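Local coordinates for protein triacylglycerol lipase (Clostridium botulinum, PDB 5AH1) that hydrolyses ester bonds, including those of synthetic polyesters and probably of triacylglycerols, and carries a zinc ion in an alpha/beta-hydrolase fold, at residues A[191-194]-A[195-199]; A[409-413]-A[414-418]. All coordinates share one frame; numbering follows the deposited sequence.

Interaction 1. Residues A[191-194]-A[195-199]; sequences LTQL and LSEGS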
loop_
_atom_site.group_PDB
_atom_site.type_symbol
_atom_site.label_atom_id
_atom_site.label_comp_id
_atom_site.label_asym_id
_atom_site.label_seq_id
_atom_site.Cartn_x
_atom_site.Cartn_y
_atom_site.Cartn_z
ATOM N N LEU A 191 8.463 2.672 -7.741
ATOM C CA LEU A 191 9.662 3.454 -7.471
ATOM C C LEU A 191 10.914 2.658 -7.824
ATOM O O LEU A 191 11.843 3.193 -8.431
ATOM C CB LEU A 191 9.718 3.867 -5.999
ATOM C CG LEU A 191 10.986 4.637 -5.620
ATOM C CD1 LEU A 191 10.968 6.026 -6.184
ATOM C CD2 LEU A 191 11.190 4.707 -4.106
ATOM N N THR A 192 10.946 1.385 -7.462
ATOM C CA THR A 192 12.130 0.566 -7.707
ATOM C C THR A 192 12.372 0.407 -9.219
ATOM O O THR A 192 13.500 0.500 -9.703
ATOM C CB THR A 192 12.002 -0.796 -6.999
ATOM O OG1 THR A 192 11.858 -0.576 -5.588
ATOM C CG2 THR A 192 13.217 -1.650 -7.262
ATOM N N GLN A 193 11.288 0.290 -9.986
ATOM C CA GLN A 193 11.356 0.189 -11.436
ATOM C C GLN A 193 11.944 1.467 -12.035
ATOM O O GLN A 193 12.859 1.438 -12.857
ATOM C CB GLN A 193 9.967 -0.063 -12.009
ATOM C CG GLN A 193 9.912 -0.025 -13.524
ATOM C CD GLN A 193 10.618 -1.178 -14.174
ATOM O OE1 GLN A 193 10.685 -2.287 -13.628
ATOM N NE2 GLN A 193 11.172 -0.919 -15.344
ATOM N N LEU A 194 11.398 2.607 -11.622
ATOM C CA LEU A 194 11.861 3.888 -12.128
ATOM C C LEU A 194 13.311 4.168 -11.730
ATOM O O LEU A 194 14.113 4.592 -12.558
ATOM C CB LEU A 194 10.939 5.013 -11.639
ATOM C CG LEU A 194 9.563 5.056 -12.324
ATOM C CD1 LEU A 194 8.648 6.041 -11.640
ATOM C CD2 LEU A 194 9.675 5.401 -13.814
ATOM N N LEU A 195 13.663 3.945 -10.471
ATOM C CA LEU A 195 15.041 4.152 -10.055
ATOM C C LEU A 195 15.995 3.344 -10.929
ATOM O O LEU A 195 16.991 3.859 -11.420
ATOM C CB LEU A 195 15.241 3.786 -8.582
ATOM C CG LEU A 195 14.671 4.787 -7.571
ATOM C CD1 LEU A 195 14.703 4.164 -6.185
ATOM C CD2 LEU A 195 15.434 6.103 -7.597
ATOM N N SER A 196 15.648 2.084 -11.162
ATOM C CA SER A 196 16.541 1.174 -11.861
ATOM C C SER A 196 16.613 1.467 -13.351
ATOM O O SER A 196 17.695 1.491 -13.929
ATOM C CB SER A 196 16.068 -0.267 -11.657
ATOM O OG SER A 196 16.048 -0.646 -10.286
ATOM N N GLU A 197 15.461 1.689 -13.975
ATOM C CA GLU A 197 15.395 1.753 -15.434
ATOM C C GLU A 197 14.926 3.086 -16.009
ATOM O O GLU A 197 15.014 3.287 -17.214
ATOM C CB GLU A 197 14.505 0.629 -15.967
ATOM C CG GLU A 197 15.025 -0.759 -15.642
ATOM C CD GLU A 197 14.406 -1.835 -16.509
ATOM O OE1 GLU A 197 14.645 -1.824 -17.730
ATOM O OE2 GLU A 197 13.666 -2.687 -15.987
ATOM N N GLY A 198 14.435 3.989 -15.172
ATOM C CA GLY A 198 13.932 5.259 -15.660
ATOM C C GLY A 198 12.634 5.167 -16.459
ATOM O O GLY A 198 11.931 4.157 -16.409
ATOM N N SER A 199 12.319 6.247 -17.177
ATOM C CA SER A 199 11.142 6.329 -18.035
ATOM C C SER A 199 11.544 6.829 -19.411
ATOM O O SER A 199 12.038 7.949 -19.556
ATOM C CB SER A 199 10.123 7.293 -17.432
ATOM O OG SER A 199 9.199 7.689 -18.429
HETATM O O HOH W 1 10.782 1.660 -16.661
#
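Leu195 packs on Leu191 one turn back in helix 183-197, its CD1 3.8 Å from Leu191 CG. Leu195 N also makes a nearly straight bond of 2.8 Å to Leu191 O. Ser196 turns its hydroxyl back along the helix: with OG beside its own nitrogen (chi1 -60°), OG donates to Thr192 O at 2.9 Å. The Ser196 amide reaches that same oxygen from the opposite face of the carbonyl plane, so Thr192 O accepts twice. Glu197 N lies 2.8 Å from Gln193 O, while its OE2 accepts a hydrogen bond from Gln323 NE2 and a weak one, 3.1 Å, from Gln193 NE2. The Gln193 amide is anchored besides by Lys321 N on its oxygen. Gly198, at positive phi (70°), ends the helical run that follows the probable nucleophile elbow at Ser182, yet its N still reaches Leu194 O at 2.7 Å, and a water bridges its O to Gln193 NE2. Ser199 then N-caps helix 200-204 through OG to Glu202 N. Around this C-terminal turn, Leu191 and Leu194 pack on helix 128-140, Leu191 also on strand 176-181, and Thr192 and Leu195 on strand 221-227.

Interaction 2. Residues A[409-413]-A[414-418]; sequences GVKIG and QWNAM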
loop_
_atom_site.group_PDB
_atom_site.type_symbol
_atom_site.label_atom_id
_atom_site.label_comp_id
_atom_site.label_asym_id
_atom_site.label_seq_id
_atom_site.Cartn_x
_atom_site.Cartn_y
_atom_site.Cartn_z
ATOM N N GLY A 409 14.743 -20.844 1.728
ATOM C CA GLY A 409 15.863 -20.097 1.187
ATOM C C GLY A 409 15.301 -18.852 0.531
ATOM O O GLY A 409 14.151 -18.856 0.096
ATOM N N VAL A 410 16.074 -17.771 0.504
ATOM C CA VAL A 410 15.634 -16.546 -0.159
ATOM C C VAL A 410 16.249 -16.471 -1.538
ATOM O O VAL A 410 17.398 -16.885 -1.742
ATOM C CB VAL A 410 15.984 -15.284 0.651
ATOM C CG1 VAL A 410 15.150 -15.227 1.924
ATOM C CG2 VAL A 410 17.468 -15.225 0.985
ATOM N N LYS A 411 15.458 -15.966 -2.481
ATOM C CA LYS A 411 15.885 -15.817 -3.860
ATOM C C LYS A 411 15.835 -14.356 -4.287
ATOM O O LYS A 411 14.805 -13.703 -4.186
ATOM C CB LYS A 411 14.964 -16.643 -4.756
ATOM C CG LYS A 411 14.859 -18.114 -4.350
ATOM C CD LYS A 411 16.053 -18.900 -4.811
ATOM C CE LYS A 411 15.888 -19.338 -6.257
ATOM N NZ LYS A 411 16.982 -20.259 -6.692
ATOM N N ILE A 412 16.939 -13.847 -4.809
ATOM C CA ILE A 412 16.970 -12.476 -5.301
ATOM C C ILE A 412 16.291 -12.393 -6.677
ATOM O O ILE A 412 16.260 -13.384 -7.435
ATOM C CB ILE A 412 18.444 -11.976 -5.380
ATOM C CG1 ILE A 412 18.497 -10.445 -5.321
ATOM C CG2 ILE A 412 19.153 -12.552 -6.597
ATOM C CD1 ILE A 412 19.919 -9.876 -5.124
ATOM N N GLY A 413 15.752 -11.223 -7.002
ATOM C CA GLY A 413 15.237 -10.993 -8.343
ATOM C C GLY A 413 13.892 -11.613 -8.659
ATOM O O GLY A 413 13.466 -11.613 -9.811
ATOM N N GLN A 414 13.207 -12.122 -7.641
ATOM C CA GLN A 414 11.915 -12.754 -7.826
ATOM C C GLN A 414 11.130 -12.651 -6.519
ATOM O O GLN A 414 11.677 -12.248 -5.491
ATOM C CB GLN A 414 12.096 -14.202 -8.271
ATOM C CG GLN A 414 12.814 -15.096 -7.290
ATOM C CD GLN A 414 13.001 -16.462 -7.894
ATOM O OE1 GLN A 414 13.650 -16.612 -8.921
ATOM N NE2 GLN A 414 12.386 -17.457 -7.299
ATOM N N TRP A 415 9.861 -13.018 -6.558
ATOM C CA TRP A 415 8.986 -12.949 -5.392
ATOM C C TRP A 415 9.102 -14.187 -4.511
ATOM O O TRP A 415 8.873 -15.304 -4.962
ATOM C CB TRP A 415 7.530 -12.771 -5.845
ATOM C CG TRP A 415 7.339 -11.455 -6.501
ATOM C CD1 TRP A 415 7.524 -11.157 -7.818
ATOM C CD2 TRP A 415 7.034 -10.229 -5.846
ATOM N NE1 TRP A 415 7.334 -9.816 -8.033
ATOM C CE2 TRP A 415 7.004 -9.225 -6.838
ATOM C CE3 TRP A 415 6.720 -9.886 -4.528
ATOM C CZ2 TRP A 415 6.734 -7.897 -6.531
ATOM C CZ3 TRP A 415 6.455 -8.577 -4.219
ATOM C CH2 TRP A 415 6.445 -7.591 -5.219
ATOM N N ASN A 416 9.416 -13.937 -3.251
ATOM C CA ASN A 416 9.454 -14.941 -2.196
ATOM C C ASN A 416 8.099 -14.767 -1.504
ATOM O O ASN A 416 7.906 -13.843 -0.710
ATOM C CB ASN A 416 10.606 -14.689 -1.227
ATOM C CG ASN A 416 11.964 -14.805 -1.885
ATOM O OD1 ASN A 416 12.638 -15.825 -1.751
ATOM N ND2 ASN A 416 12.405 -13.759 -2.551
ATOM N N ALA A 417 7.145 -15.624 -1.868
ATOM C CA ALA A 417 5.778 -15.547 -1.354
ATOM C C ALA A 417 5.726 -16.231 0.012
ATOM O O ALA A 417 5.879 -17.446 0.127
ATOM C CB ALA A 417 4.787 -16.166 -2.341
ATOM N N MET A 418 5.555 -15.419 1.051
ATOM C CA MET A 418 5.765 -15.872 2.420
ATOM C C MET A 418 4.505 -16.549 2.981
ATOM O O MET A 418 3.423 -16.452 2.398
ATOM C CB MET A 418 6.241 -14.684 3.276
ATOM C CG MET A 418 7.483 -14.014 2.703
ATOM S SD MET A 418 8.917 -15.125 2.604
ATOM C CE MET A 418 9.329 -15.325 4.336
HETATM O O HOH W 2 12.142 -18.446 -1.181
HETATM O O HOH W 3 15.421 -14.545 -9.834
#
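Asn416 ND2 is gripped by two backbone carbonyls, Lys411 O at 2.9 Å and, from the neighbouring strand, Tyr328 O. The bond to Lys411 O is nearly straight (165°) and lies close to the amide plane of Asn416. On the other side of the amide, Asn416 OD1 accepts from Lys411 N at 2.9 Å, the donor lying in the carbonyl plane on a lone pair. One side chain thus answers both the N-H and the C=O of Lys411, much as a residue of an adjoining strand would, and the pairing fixes which way round the amide sits. Nearer the bend, Gly413 turns the chain with positive phi (77°). Beyond it Gln414 runs alongside Lys411, pointing the same way, with Gln414 CG 3.7 Å from Lys411 CB. Its CG sits between backbone N and carbonyl carbon (chi1 62°) and the chain then extends, which sets the amide beside the lysine stem. Gln414 NE2 bonds to Glu404, while a water donates to both Gln414 OE1 and Ile412 O, 2.9 and 2.8 Å from it respectively. A buried asparagine amide, satisfied by main-chain groups, thus ties the incoming loop to strand 415-417 where the two make no backbone bonds of their own.

Both contacts are local, each within one continuous run of chain, one at the end of a helix and the other where a loop meets strand 415-417. Interaction 1 is largely buried, with leucines packed against the central sheet and helix 128-140; interaction 2 lies mostly at the surface, around one buried asparagine. They share no element, though both adjoin the same parallel sheet: helix 183-197 packs against strands 176-181 and 221-227, whereas strand 415-417 is itself one of its members, near the edge. Main-chain helix bonds dominate 191-199, while a side-chain amide does the linking in 409-418. Their centres are about 20 Å apart, with nearest atoms about 9 Å apart and no direct touch.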